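PDB 6ORI: EF0056 from Enterococcus faecalis, which is an enterococcal surface protein probably linked to biofilm formation, with immunoglobulin-like N-terminal domains whose precise molecular function is unknown. Local coordinates for residues Ile376-Leu381 against Tyr393-Tyr398; Ala265-Asp270 against Val342-Gln347. One frame throughout, in Å; residues are numbered along the deposited sequence.

Contact 1: Ile376-Leu381 against Tyr393-Tyr398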
loop_
_atom_site.group_PDB
_atom_site.type_symbol
_atom_site.label_atom_id
_atom_site.label_comp_id
_atom_site.label_asym_id
_atom_site.label_seq_id
_atom_site.Cartn_x
_atom_site.Cartn_y
_atom_site.Cartn_z
ATOM N N ILE A 376 12.483 -4.032 3.352
ATOM C CA ILE A 376 11.348 -3.423 4.057
ATOM C C ILE A 376 11.482 -1.904 4.068
ATOM O O ILE A 376 12.562 -1.375 4.287
ATOM C CB ILE A 376 11.270 -3.933 5.509
ATOM C CG1 ILE A 376 11.111 -5.462 5.526
ATOM C CG2 ILE A 376 10.119 -3.278 6.251
ATOM C CD1 ILE A 376 9.885 -5.997 4.819
ATOM N N PHE A 377 10.361 -1.227 3.843
ATOM C CA PHE A 377 10.268 0.227 3.837
ATOM C C PHE A 377 9.079 0.685 4.675
ATOM O O PHE A 377 8.017 0.086 4.636
ATOM C CB PHE A 377 10.102 0.751 2.413
ATOM C CG PHE A 377 11.156 0.259 1.471
ATOM C CD1 PHE A 377 10.998 -0.925 0.798
ATOM C CD2 PHE A 377 12.326 0.961 1.291
ATOM C CE1 PHE A 377 11.962 -1.374 -0.047
ATOM C CE2 PHE A 377 13.292 0.494 0.440
ATOM C CZ PHE A 377 13.110 -0.670 -0.229
ATOM N N ASP A 378 9.225 1.791 5.388
ATOM C CA ASP A 378 8.127 2.313 6.209
ATOM C C ASP A 378 7.964 3.797 5.942
ATOM O O ASP A 378 8.918 4.473 5.558
ATOM C CB ASP A 378 8.431 2.106 7.691
ATOM C CG ASP A 378 8.890 0.696 8.005
ATOM O OD1 ASP A 378 8.026 -0.156 8.269
ATOM O OD2 ASP A 378 10.109 0.422 7.950
ATOM N N SER A 379 6.766 4.307 6.176
ATOM C CA SER A 379 6.510 5.735 6.068
ATOM C C SER A 379 5.379 6.096 7.005
ATOM O O SER A 379 4.470 5.298 7.227
ATOM C CB SER A 379 6.151 6.126 4.647
ATOM O OG SER A 379 7.176 5.766 3.752
ATOM N N TRP A 380 5.413 7.306 7.554
ATOM C CA TRP A 380 4.355 7.746 8.447
ATOM C C TRP A 380 4.407 9.249 8.586
ATOM O O TRP A 380 5.437 9.868 8.282
ATOM C CB TRP A 380 4.444 7.070 9.832
ATOM C CG TRP A 380 5.679 7.411 10.657
ATOM C CD1 TRP A 380 5.764 8.301 11.701
ATOM C CD2 TRP A 380 6.991 6.843 10.512
ATOM N NE1 TRP A 380 7.052 8.327 12.199
ATOM C CE2 TRP A 380 7.821 7.448 11.487
ATOM C CE3 TRP A 380 7.552 5.902 9.642
ATOM C CZ2 TRP A 380 9.169 7.127 11.613
ATOM C CZ3 TRP A 380 8.886 5.601 9.764
ATOM C CH2 TRP A 380 9.678 6.215 10.739
ATOM N N LEU A 381 3.318 9.850 9.052
ATOM C CA LEU A 381 3.348 11.252 9.462
ATOM C C LEU A 381 3.462 11.317 10.964
ATOM O O LEU A 381 2.896 10.467 11.669
ATOM C CB LEU A 381 2.082 11.982 8.997
ATOM C CG LEU A 381 1.796 11.956 7.491
ATOM C CD1 LEU A 381 0.617 12.846 7.178
ATOM C CD2 LEU A 381 2.978 12.362 6.650
ATOM N N TYR A 393 0.706 5.281 9.453
ATOM C CA TYR A 393 1.863 4.421 9.268
ATOM C C TYR A 393 1.568 3.368 8.207
ATOM O O TYR A 393 0.542 2.661 8.276
ATOM C CB TYR A 393 2.280 3.751 10.589
ATOM C CG TYR A 393 3.360 2.717 10.447
ATOM C CD1 TYR A 393 4.696 3.063 10.551
ATOM C CD2 TYR A 393 3.033 1.390 10.181
ATOM C CE1 TYR A 393 5.701 2.072 10.426
ATOM C CE2 TYR A 393 4.004 0.427 10.053
ATOM C CZ TYR A 393 5.323 0.777 10.159
ATOM O OH TYR A 393 6.284 -0.220 10.019
ATOM N N GLY A 394 2.461 3.252 7.240
ATOM C CA GLY A 394 2.408 2.177 6.279
ATOM C C GLY A 394 3.752 1.487 6.204
ATOM O O GLY A 394 4.804 2.087 6.453
ATOM N N THR A 395 3.717 0.214 5.861
ATOM C CA THR A 395 4.941 -0.526 5.622
ATOM C C THR A 395 4.776 -1.329 4.369
ATOM O O THR A 395 3.683 -1.808 4.065
ATOM C CB THR A 395 5.336 -1.417 6.814
ATOM O OG1 THR A 395 6.586 -2.057 6.554
ATOM C CG2 THR A 395 4.281 -2.480 7.103
ATOM N N GLY A 396 5.860 -1.456 3.624
ATOM C CA GLY A 396 5.816 -2.154 2.361
ATOM C C GLY A 396 7.116 -2.888 2.165
ATOM O O GLY A 396 8.025 -2.790 2.968
ATOM N N TYR A 397 7.167 -3.662 1.093
ATOM C CA TYR A 397 8.317 -4.501 0.856
ATOM C C TYR A 397 8.693 -4.459 -0.619
ATOM O O TYR A 397 7.897 -4.071 -1.493
ATOM C CB TYR A 397 8.069 -5.943 1.340
ATOM C CG TYR A 397 7.277 -6.791 0.394
ATOM C CD1 TYR A 397 5.904 -6.595 0.218
ATOM C CD2 TYR A 397 7.903 -7.760 -0.354
ATOM C CE1 TYR A 397 5.188 -7.361 -0.663
ATOM C CE2 TYR A 397 7.186 -8.530 -1.248
ATOM C CZ TYR A 397 5.833 -8.308 -1.398
ATOM O OH TYR A 397 5.130 -9.069 -2.301
ATOM N N TYR A 398 9.934 -4.862 -0.878
ATOM C CA TYR A 398 10.387 -5.137 -2.235
ATOM C C TYR A 398 10.997 -6.533 -2.223
ATOM O O TYR A 398 11.895 -6.824 -1.433
ATOM C CB TYR A 398 11.397 -4.099 -2.734
ATOM C CG TYR A 398 11.573 -4.192 -4.216
ATOM C CD1 TYR A 398 12.513 -5.042 -4.779
ATOM C CD2 TYR A 398 10.761 -3.476 -5.050
ATOM C CE1 TYR A 398 12.632 -5.147 -6.152
ATOM C CE2 TYR A 398 10.886 -3.559 -6.402
ATOM C CZ TYR A 398 11.804 -4.400 -6.944
ATOM O OH TYR A 398 11.895 -4.482 -8.317
#
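Asp-378 OD1 is met by two hydroxyls from the facing strand: Tyr-393 OH stands 2.5 Å from it, a very short separation, and Thr-395 OG1 lies 2.9 Å from the same oxygen. Thr-395 OG1 also lies 3.2 Å from Phe-377 O and has a hydrogen-bond partner outside the hairpin, Tyr-189 OH. Tyr-393 CG is anti to the backbone N (chi1 173°), and the ring leads from there across to the carboxylate, the two planes 25° apart. Asp-378 and Thr-395 run side by side in the same direction, as expected of a non-hydrogen-bonded antiparallel pair. Between the same strands, two hydrogen-bonded pairs fix the register: Gly-396 N reaches Phe-377 O at 2.8 Å, with the reverse bond from Phe-377 N to Gly-396 O, and Ser-379 and Gly-394 exchange a second such pair. The two strands thus form a β hairpin at one margin of a four-stranded antiparallel sheet, their axes 4.6 Å apart at closest approach. The glycines place no side chain on the face carrying Phe-377 and Ser-379, and there Thr-218 and Val-216 of strand 211-221 pack against those two residues. Further along, the edge of the Phe-377 ring meets Tyr-398, where Phe-377 CE1 lies 3.9 Å from Tyr-398 CB. On the Asp-378 face, Ile-376 CD1 touches Tyr-397 CB at 3.9 Å. At the opposite end of the pairing, Trp-380 CB rests 3.7 Å from Tyr-393 CA, while its indole meets Phe-197 and the Tyr-393 ring makes an edge-to-face contact with Tyr-198.

Contact 2: Ala265-Asp270 against Val342-Gln347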
loop_
_atom_site.group_PDB
_atom_site.type_symbol
_atom_site.label_atom_id
_atom_site.label_comp_id
_atom_site.label_asym_id
_atom_site.label_seq_id
_atom_site.Cartn_x
_atom_site.Cartn_y
_atom_site.Cartn_z
ATOM N N ALA A 265 6.969 14.499 7.647
ATOM C CA ALA A 265 6.894 13.331 6.778
ATOM C C ALA A 265 8.101 12.465 7.098
ATOM O O ALA A 265 9.229 12.960 7.110
ATOM C CB ALA A 265 6.919 13.800 5.321
ATOM N N ASN A 266 7.852 11.193 7.381
ATOM C CA ASN A 266 8.878 10.244 7.825
ATOM C C ASN A 266 8.988 9.070 6.893
ATOM O O ASN A 266 7.981 8.604 6.352
ATOM C CB ASN A 266 8.578 9.658 9.227
ATOM C CG ASN A 266 8.547 10.685 10.298
ATOM O OD1 ASN A 266 9.551 10.879 10.991
ATOM N ND2 ASN A 266 7.429 11.364 10.445
ATOM N N TYR A 267 10.203 8.562 6.741
ATOM C CA TYR A 267 10.472 7.448 5.846
ATOM C C TYR A 267 11.616 6.656 6.438
ATOM O O TYR A 267 12.503 7.202 7.089
ATOM C CB TYR A 267 10.767 7.954 4.416
ATOM C CG TYR A 267 11.678 9.167 4.420
ATOM C CD1 TYR A 267 11.180 10.437 4.573
ATOM C CD2 TYR A 267 13.047 9.023 4.320
ATOM C CE1 TYR A 267 12.025 11.557 4.639
ATOM C CE2 TYR A 267 13.888 10.115 4.379
ATOM C CZ TYR A 267 13.378 11.378 4.546
ATOM O OH TYR A 267 14.226 12.467 4.633
ATOM N N LYS A 268 11.571 5.360 6.210
ATOM C CA LYS A 268 12.586 4.439 6.690
ATOM C C LYS A 268 12.869 3.434 5.612
ATOM O O LYS A 268 11.948 2.843 5.031
ATOM C CB LYS A 268 12.126 3.713 7.956
ATOM C CG LYS A 268 13.213 2.828 8.585
ATOM C CD LYS A 268 12.691 2.137 9.847
ATOM C CE LYS A 268 13.816 1.451 10.618
ATOM N NZ LYS A 268 14.506 0.426 9.794
ATOM N N ILE A 269 14.138 3.244 5.284
ATOM C CA ILE A 269 14.498 2.253 4.280
ATOM C C ILE A 269 15.392 1.192 4.885
ATOM O O ILE A 269 16.191 1.456 5.786
ATOM C CB ILE A 269 15.155 2.873 3.030
ATOM C CG1 ILE A 269 16.613 3.281 3.290
ATOM C CG2 ILE A 269 14.321 4.059 2.531
ATOM C CD1 ILE A 269 17.401 3.562 2.028
ATOM N N ASP A 270 15.241 -0.006 4.347
ATOM C CA ASP A 270 15.937 -1.182 4.817
ATOM C C ASP A 270 17.425 -0.875 4.995
ATOM O O ASP A 270 18.056 -0.314 4.114
ATOM C CB ASP A 270 15.754 -2.294 3.771
ATOM C CG ASP A 270 16.158 -3.653 4.283
ATOM O OD1 ASP A 270 17.359 -3.886 4.535
ATOM O OD2 ASP A 270 15.254 -4.491 4.419
ATOM N N VAL A 342 2.318 10.622 -0.945
ATOM C CA VAL A 342 3.637 11.229 -0.729
ATOM C C VAL A 342 4.605 10.280 -1.387
ATOM O O VAL A 342 4.607 9.098 -1.078
ATOM C CB VAL A 342 3.934 11.358 0.780
ATOM C CG1 VAL A 342 5.313 11.965 1.017
ATOM C CG2 VAL A 342 2.847 12.205 1.463
ATOM N N ARG A 343 5.424 10.785 -2.296
ATOM C CA ARG A 343 6.317 9.930 -3.067
ATOM C C ARG A 343 7.774 10.195 -2.702
ATOM O O ARG A 343 8.226 11.359 -2.686
ATOM C CB ARG A 343 6.067 10.144 -4.565
ATOM C CG ARG A 343 7.097 9.452 -5.438
ATOM C CD ARG A 343 6.633 9.432 -6.871
ATOM N NE ARG A 343 5.427 8.619 -6.996
ATOM C CZ ARG A 343 4.490 8.753 -7.930
ATOM N NH1 ARG A 343 4.587 9.687 -8.853
ATOM N NH2 ARG A 343 3.426 7.957 -7.913
ATOM N N TYR A 344 8.522 9.122 -2.451
ATOM C CA TYR A 344 9.951 9.186 -2.216
ATOM C C TYR A 344 10.677 8.431 -3.309
ATOM O O TYR A 344 10.312 7.286 -3.666
ATOM C CB TYR A 344 10.287 8.598 -0.844
ATOM C CG TYR A 344 9.558 9.275 0.281
ATOM C CD1 TYR A 344 9.887 10.570 0.658
ATOM C CD2 TYR A 344 8.566 8.624 0.993
ATOM C CE1 TYR A 344 9.250 11.204 1.654
ATOM C CE2 TYR A 344 7.901 9.266 2.024
ATOM C CZ TYR A 344 8.266 10.545 2.360
ATOM O OH TYR A 344 7.674 11.252 3.364
ATOM N N VAL A 345 11.686 9.066 -3.885
ATOM C CA VAL A 345 12.477 8.489 -4.960
ATOM C C VAL A 345 13.880 8.181 -4.427
ATOM O O VAL A 345 14.642 9.106 -4.127
ATOM C CB VAL A 345 12.553 9.456 -6.140
ATOM C CG1 VAL A 345 13.362 8.856 -7.256
ATOM C CG2 VAL A 345 11.164 9.853 -6.631
ATOM N N LEU A 346 14.211 6.902 -4.315
ATOM C CA LEU A 346 15.489 6.450 -3.761
ATOM C C LEU A 346 16.380 6.104 -4.925
ATOM O O LEU A 346 16.261 5.029 -5.496
ATOM C CB LEU A 346 15.289 5.204 -2.880
ATOM C CG LEU A 346 14.176 5.252 -1.822
ATOM C CD1 LEU A 346 14.106 3.953 -1.056
ATOM C CD2 LEU A 346 14.413 6.381 -0.864
ATOM N N GLN A 347 17.264 7.012 -5.292
ATOM C CA GLN A 347 18.159 6.784 -6.410
ATOM C C GLN A 347 19.213 5.765 -6.037
ATOM O O GLN A 347 19.838 5.862 -4.992
ATOM C CB GLN A 347 18.815 8.093 -6.819
ATOM C CG GLN A 347 17.801 9.192 -7.158
ATOM C CD GLN A 347 18.404 10.321 -7.958
ATOM O OE1 GLN A 347 19.593 10.617 -7.836
ATOM N NE2 GLN A 347 17.586 10.958 -8.790
HETATM O O HOH W 1 5.786 10.058 4.860
#
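Tyr-344 meets Tyr-267 by laying one ring face under the methylene of its partner: Tyr-267 CB sits 4.1 Å from the Tyr-344 ring centroid and 16° off the ring normal, a CH-pi contact displaced toward the rim. Beside it, Tyr-267 CD1 approaches Tyr-344 CE1 at 3.6 Å; the two ring planes are inclined by 44°, so the aromatic pair is oblique. At the far end of Tyr-344, OH comes within 3.3 Å of Ala-265 CB. That hydroxyl is also 2.7 Å from a water oxygen lying in the ring plane at its edge, and the water donates to Asn-266 O over 3.0 Å, giving the buried hydroxyl a bridge to the opposing backbone. Nearer the other end, in one of the two modelled conformers of Ile-269, the side chain runs antiparallel to that of Leu-346, Ile-269 CG2 lying 3.6 Å from Leu-346 CD1. The strands exchange no direct hydrogen bond, and their axes stay 9.6 Å apart at closest approach, inclined by 40°. This is the face-to-face packing of a β sandwich, in keeping with an immunoglobulin-like domain: strand 264-269 belongs to the four-stranded sheet and strand 340-348 to the five-stranded one, and alternate residues of each point into the shared core. Around this first shell, Leu-305 touches both tyrosines, and Leu-242 adds to the packing of Tyr-344. Tyr-267 OH is held by the carbonyl oxygen of Ala-306, while Phe-377 lies against both Ile-269 and Leu-346. Further out, Asn-266 ND2 bonds to Ser-382 OG and to Trp-380 O, tying the strand to its sheet neighbour.

Contact 1 and contact 2 have centres 8 Å apart and share the four-stranded antiparallel sheet, in which strands 264-269 and 375-382 are immediate neighbours. Backbone links join them directly: Lys-268 N lies 2.9 Å from Asp-378 O and Asn-266 N is the same distance from Trp-380 O, both probable hydrogen bonds. Contact 1 extends the sheet laterally to its outermost strand, 394-398, whereas contact 2 crosses the sandwich to the five-stranded sheet. Along the chain they come in series, contact 2 closing at Gln-347 before contact 1 opens at Ile-376. The domain core therefore combines a sequence-distant pairing of sheets with a local hairpin near the C-terminal end of the modelled chain.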